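Local coordinates for methyl-coenzyme M reductase gamma subunit (PDB 7NKG), which forms part of the enzyme complex that reduces methyl-coenzyme M to methane with coenzyme B, and lines the pocket of its nickel cofactor, factor 430, at residues D49-H54 / A126-V131. Sequence-based numbering, arbitrary orientation.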
# COMPACT_ATOMS: atom_id res chain seq x y z
N ASP C 49 18.65 -47.76 -10.49
CA ASP C 49 17.39 -47.83 -9.76
C ASP C 49 16.84 -46.40 -9.57
O ASP C 49 17.58 -45.41 -9.62
CB ASP C 49 17.52 -48.55 -8.41
CG ASP C 49 16.21 -49.18 -7.91
OD1 ASP C 49 15.18 -49.09 -8.63
OD2 ASP C 49 16.20 -49.72 -6.78
N TYR C 50 15.51 -46.31 -9.43
CA TYR C 50 14.82 -45.04 -9.22
C TYR C 50 15.17 -44.49 -7.83
O TYR C 50 14.86 -45.17 -6.84
CB TYR C 50 13.29 -45.22 -9.28
CG TYR C 50 12.76 -45.71 -10.61
CD1 TYR C 50 12.54 -44.83 -11.66
CD2 TYR C 50 12.49 -47.06 -10.82
CE1 TYR C 50 12.09 -45.28 -12.89
CE2 TYR C 50 12.01 -47.51 -12.04
CZ TYR C 50 11.81 -46.62 -13.08
OH TYR C 50 11.29 -47.04 -14.28
N PRO C 51 15.79 -43.30 -7.69
CA PRO C 51 16.04 -42.76 -6.35
C PRO C 51 14.74 -42.44 -5.61
O PRO C 51 13.68 -42.29 -6.23
CB PRO C 51 16.86 -41.49 -6.58
CG PRO C 51 17.07 -41.38 -8.03
CD PRO C 51 16.22 -42.36 -8.75
N SER C 52 14.82 -42.34 -4.29
CA SER C 52 13.68 -42.05 -3.42
C SER C 52 13.78 -40.63 -2.90
O SER C 52 14.84 -39.99 -2.93
CB SER C 52 13.67 -43.00 -2.23
OG SER C 52 13.39 -44.35 -2.59
N THR C 53 12.65 -40.12 -2.39
CA THR C 53 12.62 -38.85 -1.69
C THR C 53 13.30 -39.10 -0.30
O THR C 53 13.40 -40.26 0.15
CB THR C 53 11.16 -38.42 -1.46
OG1 THR C 53 10.51 -39.44 -0.68
CG2 THR C 53 10.41 -38.16 -2.78
N HIS C 54 13.73 -38.04 0.37
CA HIS C 54 14.33 -38.12 1.71
C HIS C 54 13.74 -36.99 2.55
O HIS C 54 14.37 -35.95 2.75
CB HIS C 54 15.86 -38.07 1.64
CG HIS C 54 16.41 -39.22 0.85
ND1 HIS C 54 16.40 -40.51 1.36
CD2 HIS C 54 16.84 -39.26 -0.43
CE1 HIS C 54 16.88 -41.28 0.40
NE2 HIS C 54 17.16 -40.58 -0.70
N ALA C 126 4.99 -36.70 -12.48
CA ALA C 126 4.47 -37.85 -11.74
C ALA C 126 5.65 -38.53 -11.02
O ALA C 126 6.81 -38.24 -11.33
CB ALA C 126 3.78 -38.85 -12.70
N ARG C 127 5.38 -39.49 -10.11
CA ARG C 127 6.42 -40.31 -9.47
C ARG C 127 7.25 -40.95 -10.59
O ARG C 127 6.68 -41.36 -11.62
CB ARG C 127 5.76 -41.36 -8.58
CG ARG C 127 5.02 -40.77 -7.38
CD ARG C 127 5.94 -40.39 -6.24
NE ARG C 127 5.16 -40.00 -5.06
CZ ARG C 127 5.67 -39.81 -3.85
NH1 ARG C 127 4.88 -39.47 -2.84
NH2 ARG C 127 6.98 -39.95 -3.63
N GLU C 128 8.58 -40.86 -10.51
CA GLU C 128 9.45 -41.20 -11.63
C GLU C 128 9.07 -42.48 -12.44
O GLU C 128 8.89 -42.36 -13.66
CB GLU C 128 10.91 -41.29 -11.22
CG GLU C 128 11.83 -41.34 -12.43
CD GLU C 128 13.31 -41.30 -12.14
OE1 GLU C 128 13.70 -41.24 -10.95
OE2 GLU C 128 14.08 -41.31 -13.12
N ARG C 129 8.91 -43.67 -11.80
CA ARG C 129 8.58 -44.86 -12.59
C ARG C 129 7.23 -44.72 -13.30
O ARG C 129 7.11 -45.18 -14.43
CB ARG C 129 8.67 -46.16 -11.79
CG ARG C 129 7.55 -46.41 -10.81
CD ARG C 129 7.95 -47.55 -9.87
NE ARG C 129 9.08 -47.16 -9.03
CZ ARG C 129 9.92 -47.99 -8.43
NH1 ARG C 129 9.76 -49.31 -8.53
NH2 ARG C 129 10.94 -47.51 -7.72
N ASP C 130 6.25 -44.01 -12.68
CA ASP C 130 4.95 -43.76 -13.31
C ASP C 130 5.12 -42.84 -14.51
O ASP C 130 4.46 -43.05 -15.54
CB ASP C 130 3.97 -43.10 -12.34
CG ASP C 130 3.81 -43.77 -11.00
OD1 ASP C 130 4.07 -45.00 -10.91
OD2 ASP C 130 3.43 -43.09 -10.05
N VAL C 131 5.97 -41.80 -14.39
CA VAL C 131 6.17 -40.87 -15.50
C VAL C 131 6.89 -41.58 -16.67
O VAL C 131 6.69 -41.17 -17.81
CB VAL C 131 6.85 -39.51 -15.07
CG1 VAL C 131 8.36 -39.50 -15.33
CG2 VAL C 131 6.20 -38.32 -15.77
O HOH W 1 13.20 -48.40 -6.16
O HOH W 2 8.51 -47.49 -15.22
O HOH W 3 12.83 -41.37 -8.41
O HOH W 4 7.83 -39.76 -0.96
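The hydroxyl of Y50 has two partners on the helix 128-140 side. Y50 OH accepts a hydrogen bond from a water 3.0 Å away, which also donates to R129 O, and it is hydrogen-bonded to E132 OE1. Two side chains at the helix start meet the Y50 ring, one over a face and one at an edge. R129 CB sits over the face, 3.6 Å from the ring centroid, in a CH-pi contact. E128 CD meets the edge at Y50 CD1 (3.6 Å), its carboxylate turned 81° from the ring. R129 CG lies between the backbone N and the carbonyl carbon (chi1 74°). The chain bends at chi3, and the guanidinium lies with one face over Y50 CD2, the two planes 38° apart. R129 NE forms a salt bridge with D81, and E128 OE2 one with R44, which also makes a cation-pi contact with Y50. A water joins T53 OG1 to R127 NH2 (2.8 Å from the water), while R127 NE and NH1 bind backbone of another protein's chain. An alanine at Y50 would probably leave R129 CB without its ring and the E132 carboxylate without the hydroxyl. The loop 49-54 thus meets the strand-to-helix junction through one aromatic ring and bridging waters, with the charges of R129 and E128 paired to D81 and R44.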